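Local coordinates for protein HTH-type transcriptional activator AmpR (Citrobacter freundii, PDB 3KOS) that regulates expression of the AmpC beta-lactamase gene as a LysR-family transcription factor, the present chain being its effector-binding domain, at residues P105-Y110 / E144-G149; A99-F104 / D113-W118. All coordinates share one frame; numbering follows the deposited sequence.

Overall arrangement
Interactions 1 and 2 share one of the two alpha/beta subdomains of the LysR effector-binding fold, with centres about 12 Å apart, and illustrate how a beta strand is covered on both faces. Along the chain the segments alternate: 99-104, strand 106-109 in 105-110, helix 114-121 beginning in 113-118, then the end of helix 139-147 in 144-149. Strand 106-109 packs against helix 139-147 in interaction 1; in interaction 2 the turn that leads into the strand meets the helix that leaves it. The two contacts adjoin through the strand between them, with L107 O bonded to W115 NE1 and L106 CD2 packed on I101 CG2.

Interaction 1 (P105-Y110 / E144-G149); sequences PLLRSY and EAAQAG. Unlike the reference sequence in segment 144-149: A148 (reference Gly).
L107 meets A145 and A146 where strand 106-109 packs against helix 139-147 in the alpha/beta fold of the LysR effector-binding domain, an example of how a parallel strand is covered by a helix through small residues. A single methyl makes the contact. L107 CD1 sits 3.7 Å from the backbone A146 N and 3.9 Å from A146 CB, while the A145 methyl closes from the neighbouring helical position at 4.1 Å between L107 CD1 and A145 CB. With CD1 extended away from CA (chi2 -180°), this branch reaches the helix backbone itself, consistent with the small size of the two alanines; the CA atoms of L107 and A146 are 7.7 Å apart.

The next shell sets both partners in place. Strand 153-156 adds A153, which touches L107 and A146 alike, and F136 of strand 133-136 lies against A145. Main-chain bonds join L107 to V152 and R108 to M134, so the strand is held along both edges. The second subunit also reaches this helix: its F28 packs on A145, and E144, whose CB points away from the strand, brings OE1 close to E144 OE1 of that subunit, a pairing of like charges that the weak bond from Q147 NE2 may temper. The helix stops at G149, whose positive phi (76°) completes a Schellman motif, with G149 N bonded to A146 O at 2.9 Å. Farther along the strand, R108 folds back on its own chain, and its NH1 donates to S109 O at 2.8 Å, lying in the carbonyl plane.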
loop_
_atom_site.group_PDB
_atom_site.type_symbol
_atom_site.label_atom_id
_atom_site.label_comp_id
_atom_site.label_asym_id
_atom_site.label_seq_id
_atom_site.Cartn_x
_atom_site.Cartn_y
_atom_site.Cartn_z
ATOM N N PRO A 105 13.190 15.574 3.670
ATOM C CA PRO A 105 12.193 15.564 2.597
ATOM C C PRO A 105 10.818 15.310 3.196
ATOM O O PRO A 105 10.730 14.769 4.292
ATOM C CB PRO A 105 12.615 14.368 1.734
ATOM C CG PRO A 105 14.065 14.169 2.040
ATOM C CD PRO A 105 14.212 14.526 3.488
ATOM N N LEU A 106 9.770 15.702 2.488
ATOM C CA LEU A 106 8.419 15.525 2.986
ATOM C C LEU A 106 7.724 14.407 2.226
ATOM O O LEU A 106 7.923 14.242 1.029
ATOM C CB LEU A 106 7.630 16.829 2.868
ATOM C CG LEU A 106 8.197 18.025 3.652
ATOM C CD1 LEU A 106 7.409 19.289 3.347
ATOM C CD2 LEU A 106 8.193 17.737 5.151
ATOM N N LEU A 107 6.913 13.635 2.937
ATOM C CA LEU A 107 6.113 12.587 2.326
ATOM C C LEU A 107 4.662 12.995 2.493
ATOM O O LEU A 107 4.252 13.391 3.589
ATOM C CB LEU A 107 6.339 11.242 3.038
ATOM C CG LEU A 107 7.804 10.880 3.336
ATOM C CD1 LEU A 107 7.913 9.529 4.037
ATOM C CD2 LEU A 107 8.661 10.888 2.085
ATOM N N ARG A 108 3.890 12.905 1.416
ATOM C CA ARG A 108 2.475 13.261 1.473
ATOM C C ARG A 108 1.638 12.391 0.543
ATOM O O ARG A 108 2.175 11.635 -0.266
ATOM C CB ARG A 108 2.275 14.734 1.124
ATOM C CG ARG A 108 2.634 15.096 -0.303
ATOM C CD ARG A 108 2.011 16.436 -0.661
ATOM N NE ARG A 108 2.446 16.947 -1.954
ATOM C CZ ARG A 108 1.898 16.620 -3.121
ATOM N NH1 ARG A 108 0.897 15.758 -3.180
ATOM N NH2 ARG A 108 2.363 17.156 -4.238
ATOM N N SER A 109 0.317 12.482 0.685
ATOM C CA SER A 109 -0.595 11.782 -0.210
ATOM C C SER A 109 -0.786 12.609 -1.474
ATOM O O SER A 109 -0.143 13.643 -1.649
ATOM C CB SER A 109 -1.955 11.597 0.460
ATOM O OG SER A 109 -2.682 12.817 0.390
ATOM N N TYR A 110 -1.683 12.159 -2.344
ATOM C CA TYR A 110 -2.001 12.899 -3.563
ATOM C C TYR A 110 -2.684 14.245 -3.314
ATOM O O TYR A 110 -2.924 14.994 -4.259
ATOM C CB TYR A 110 -2.877 12.064 -4.484
ATOM C CG TYR A 110 -2.138 11.066 -5.343
ATOM C CD1 TYR A 110 -1.193 10.206 -4.797
ATOM C CD2 TYR A 110 -2.415 10.960 -6.702
ATOM C CE1 TYR A 110 -0.527 9.271 -5.588
ATOM C CE2 TYR A 110 -1.762 10.034 -7.498
ATOM C CZ TYR A 110 -0.819 9.192 -6.935
ATOM O OH TYR A 110 -0.175 8.267 -7.728
ATOM N N GLU A 144 5.861 3.026 5.393
ATOM C CA GLU A 144 7.017 2.172 5.160
ATOM C C GLU A 144 8.213 3.034 4.800
ATOM O O GLU A 144 9.312 2.835 5.321
ATOM C CB GLU A 144 6.747 1.126 4.066
ATOM C CG GLU A 144 5.782 0.040 4.498
ATOM C CD GLU A 144 6.287 -0.729 5.716
ATOM O OE1 GLU A 144 5.604 -0.705 6.767
ATOM O OE2 GLU A 144 7.375 -1.343 5.621
ATOM N N ALA A 145 7.998 4.001 3.907
ATOM C CA ALA A 145 9.075 4.914 3.519
ATOM C C ALA A 145 9.545 5.739 4.716
ATOM O O ALA A 145 10.743 5.959 4.890
ATOM C CB ALA A 145 8.619 5.830 2.387
ATOM N N ALA A 146 8.601 6.196 5.540
ATOM C CA ALA A 146 8.942 6.946 6.750
ATOM C C ALA A 146 9.745 6.111 7.755
ATOM O O ALA A 146 10.702 6.609 8.358
ATOM C CB ALA A 146 7.684 7.525 7.411
ATOM N N GLN A 147 9.369 4.849 7.941
ATOM C CA GLN A 147 10.139 3.988 8.844
ATOM C C GLN A 147 11.575 3.854 8.369
ATOM O O GLN A 147 12.493 3.719 9.183
ATOM C CB GLN A 147 9.524 2.600 8.956
ATOM C CG GLN A 147 8.212 2.547 9.703
ATOM C CD GLN A 147 7.589 1.189 9.581
ATOM O OE1 GLN A 147 8.052 0.225 10.191
ATOM N NE2 GLN A 147 6.546 1.092 8.770
ATOM N N ALA A 148 11.773 3.895 7.052
ATOM C CA ALA A 148 13.107 3.766 6.459
ATOM C C ALA A 148 13.899 5.059 6.541
ATOM O O ALA A 148 15.057 5.117 6.115
ATOM C CB ALA A 148 13.007 3.309 4.998
ATOM N N GLY A 149 13.269 6.105 7.068
ATOM C CA GLY A 149 13.902 7.409 7.153
ATOM C C GLY A 149 13.968 8.186 5.850
ATOM O O GLY A 149 14.833 9.050 5.695
#

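Interaction 2 (A99-F104 / D113-W118)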
loop_
_atom_site.group_PDB
_atom_site.type_symbol
_atom_site.label_atom_id
_atom_site.label_comp_id
_atom_site.label_asym_id
_atom_site.label_seq_id
_atom_site.Cartn_x
_atom_site.Cartn_y
_atom_site.Cartn_z
ATOM N N ALA A 99 9.594 23.716 12.523
ATOM C CA ALA A 99 10.474 24.124 11.433
ATOM C C ALA A 99 11.551 23.073 11.140
ATOM O O ALA A 99 12.025 22.951 10.006
ATOM C CB ALA A 99 11.111 25.482 11.734
ATOM N N ASP A 100 11.930 22.314 12.162
ATOM C CA ASP A 100 12.956 21.285 12.016
ATOM C C ASP A 100 12.539 20.177 11.046
ATOM O O ASP A 100 13.383 19.468 10.505
ATOM C CB ASP A 100 13.297 20.665 13.376
ATOM C CG ASP A 100 14.084 21.612 14.274
ATOM O OD1 ASP A 100 14.735 22.538 13.749
ATOM O OD2 ASP A 100 14.048 21.425 15.504
ATOM N N ILE A 101 11.235 20.017 10.845
ATOM C CA ILE A 101 10.735 19.021 9.903
ATOM C C ILE A 101 11.365 19.254 8.531
ATOM O O ILE A 101 11.654 18.304 7.792
ATOM C CB ILE A 101 9.197 19.052 9.815
ATOM C CG1 ILE A 101 8.594 18.482 11.102
ATOM C CG2 ILE A 101 8.706 18.263 8.601
ATOM C CD1 ILE A 101 7.084 18.689 11.250
ATOM N N LEU A 102 11.608 20.523 8.212
ATOM C CA LEU A 102 12.106 20.911 6.894
ATOM C C LEU A 102 13.590 20.609 6.673
ATOM O O LEU A 102 14.135 20.865 5.595
ATOM C CB LEU A 102 11.784 22.382 6.614
ATOM C CG LEU A 102 10.287 22.674 6.667
ATOM C CD1 LEU A 102 9.990 24.150 6.479
ATOM C CD2 LEU A 102 9.562 21.840 5.614
ATOM N N LYS A 103 14.243 20.049 7.683
ATOM C CA LYS A 103 15.576 19.500 7.481
ATOM C C LYS A 103 15.488 18.307 6.542
ATOM O O LYS A 103 16.466 17.947 5.890
ATOM C CB LYS A 103 16.165 19.025 8.804
ATOM C CG LYS A 103 16.539 20.118 9.778
ATOM C CD LYS A 103 16.931 19.467 11.093
ATOM C CE LYS A 103 17.315 20.481 12.141
ATOM N NZ LYS A 103 17.718 19.775 13.387
ATOM N N PHE A 104 14.306 17.697 6.477
ATOM C CA PHE A 104 14.131 16.434 5.759
ATOM C C PHE A 104 13.148 16.542 4.597
ATOM O O PHE A 104 12.374 17.497 4.520
ATOM C CB PHE A 104 13.691 15.349 6.739
ATOM C CG PHE A 104 14.576 15.250 7.943
ATOM C CD1 PHE A 104 15.809 14.635 7.857
ATOM C CD2 PHE A 104 14.191 15.801 9.149
ATOM C CE1 PHE A 104 16.639 14.557 8.959
ATOM C CE2 PHE A 104 15.017 15.723 10.256
ATOM C CZ PHE A 104 16.242 15.103 10.156
ATOM N N ASP A 113 -1.852 19.980 -0.580
ATOM C CA ASP A 113 -1.657 21.014 0.430
ATOM C C ASP A 113 -1.634 20.512 1.878
ATOM O O ASP A 113 -1.754 21.309 2.807
ATOM C CB ASP A 113 -2.702 22.127 0.267
ATOM C CG ASP A 113 -4.129 21.620 0.430
ATOM O OD1 ASP A 113 -4.314 20.409 0.674
ATOM O OD2 ASP A 113 -5.070 22.438 0.313
ATOM N N GLU A 114 -1.482 19.206 2.079
ATOM C CA GLU A 114 -1.460 18.660 3.441
ATOM C C GLU A 114 -0.397 19.323 4.320
ATOM O O GLU A 114 -0.663 19.697 5.468
ATOM C CB GLU A 114 -1.230 17.148 3.413
ATOM C CG GLU A 114 -2.413 16.357 2.883
ATOM C CD GLU A 114 -2.081 14.891 2.676
ATOM O OE1 GLU A 114 -0.888 14.559 2.516
ATOM O OE2 GLU A 114 -3.019 14.073 2.665
ATOM N N TRP A 115 0.814 19.451 3.790
ATOM C CA TRP A 115 1.896 20.065 4.557
ATOM C C TRP A 115 1.683 21.567 4.748
ATOM O O TRP A 115 1.928 22.096 5.826
ATOM C CB TRP A 115 3.264 19.757 3.935
ATOM C CG TRP A 115 3.765 18.419 4.377
ATOM C CD1 TRP A 115 3.866 17.281 3.624
ATOM C CD2 TRP A 115 4.194 18.069 5.698
ATOM N NE1 TRP A 115 4.342 16.243 4.401
ATOM C CE2 TRP A 115 4.553 16.705 5.676
ATOM C CE3 TRP A 115 4.305 18.778 6.898
ATOM C CZ2 TRP A 115 5.029 16.040 6.806
ATOM C CZ3 TRP A 115 4.778 18.123 8.021
ATOM C CH2 TRP A 115 5.134 16.761 7.968
ATOM N N ALA A 116 1.211 22.243 3.705
ATOM C CA ALA A 116 0.897 23.661 3.818
ATOM C C ALA A 116 -0.121 23.873 4.936
ATOM O O ALA A 116 0.020 24.783 5.753
ATOM C CB ALA A 116 0.360 24.197 2.496
ATOM N N LEU A 117 -1.132 23.015 4.988
ATOM C CA LEU A 117 -2.187 23.153 5.984
ATOM C C LEU A 117 -1.705 22.847 7.397
ATOM O O LEU A 117 -2.057 23.558 8.334
ATOM C CB LEU A 117 -3.403 22.297 5.621
ATOM C CG LEU A 117 -4.096 22.753 4.331
ATOM C CD1 LEU A 117 -5.076 21.710 3.818
ATOM C CD2 LEU A 117 -4.796 24.098 4.537
ATOM N N TRP A 118 -0.902 21.798 7.569
ATOM C CA TRP A 118 -0.402 21.501 8.912
ATOM C C TRP A 118 0.516 22.610 9.430
ATOM O O TRP A 118 0.379 23.055 10.572
ATOM C CB TRP A 118 0.306 20.138 8.982
ATOM C CG TRP A 118 0.579 19.726 10.383
ATOM C CD1 TRP A 118 -0.274 19.068 11.228
ATOM C CD2 TRP A 118 1.769 19.972 11.127
ATOM N NE1 TRP A 118 0.321 18.882 12.448
ATOM C CE2 TRP A 118 1.575 19.435 12.415
ATOM C CE3 TRP A 118 2.989 20.593 10.830
ATOM C CZ2 TRP A 118 2.554 19.498 13.400
ATOM C CZ3 TRP A 118 3.957 20.657 11.812
ATOM C CH2 TRP A 118 3.734 20.114 13.078
#
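W115 NE1 is bonded to L107 O, which pins the indole over strand 106-109 and sends its six-membered ring toward I101. The helix involved, 114-121, is the connection of a beta-alpha-beta crossover between the parallel strands 106-109 and 133-136, in an alpha/beta subdomain of the LysR effector-binding fold. Its second indole is tied in a comparable way, with W118 NE1 bonded to T175 O. In both tryptophans the indole nitrogen is thus satisfied by a backbone carbonyl, and the six-membered ring is left for apolar contact.

I101 meets these rings obliquely, with its two branches divided between them. CG2 lies 3.9 Å from W115 CH2; the other branch, prolonged by an extended chi2 of 169°, carries CD1 to 3.7 Å from W118 CZ3. CD1 also comes within 4.0 Å of W115 CZ3, so this methyl is shared by the two indoles. The indoles leave the helix with different first torsions: CG of W115 is anti to its carbonyl carbon (chi1 -83°), whereas CG of W118 is anti to its amide nitrogen (chi1 -169°). P85 of strand 73-86 touches all three side chains, and I154 of strand 153-156 supports both tryptophans.

I101 is presented by a compact coil of the chain in which the amides of L102, K103 and F104 bond to the carbonyls three residues earlier. The helix that carries the tryptophans starts after D113, at the N-cap position; its side chain makes no capping bond, OD1 instead forming a salt bridge with R111 NE, and L117 N closes the first turn on D113 O at 2.8 Å.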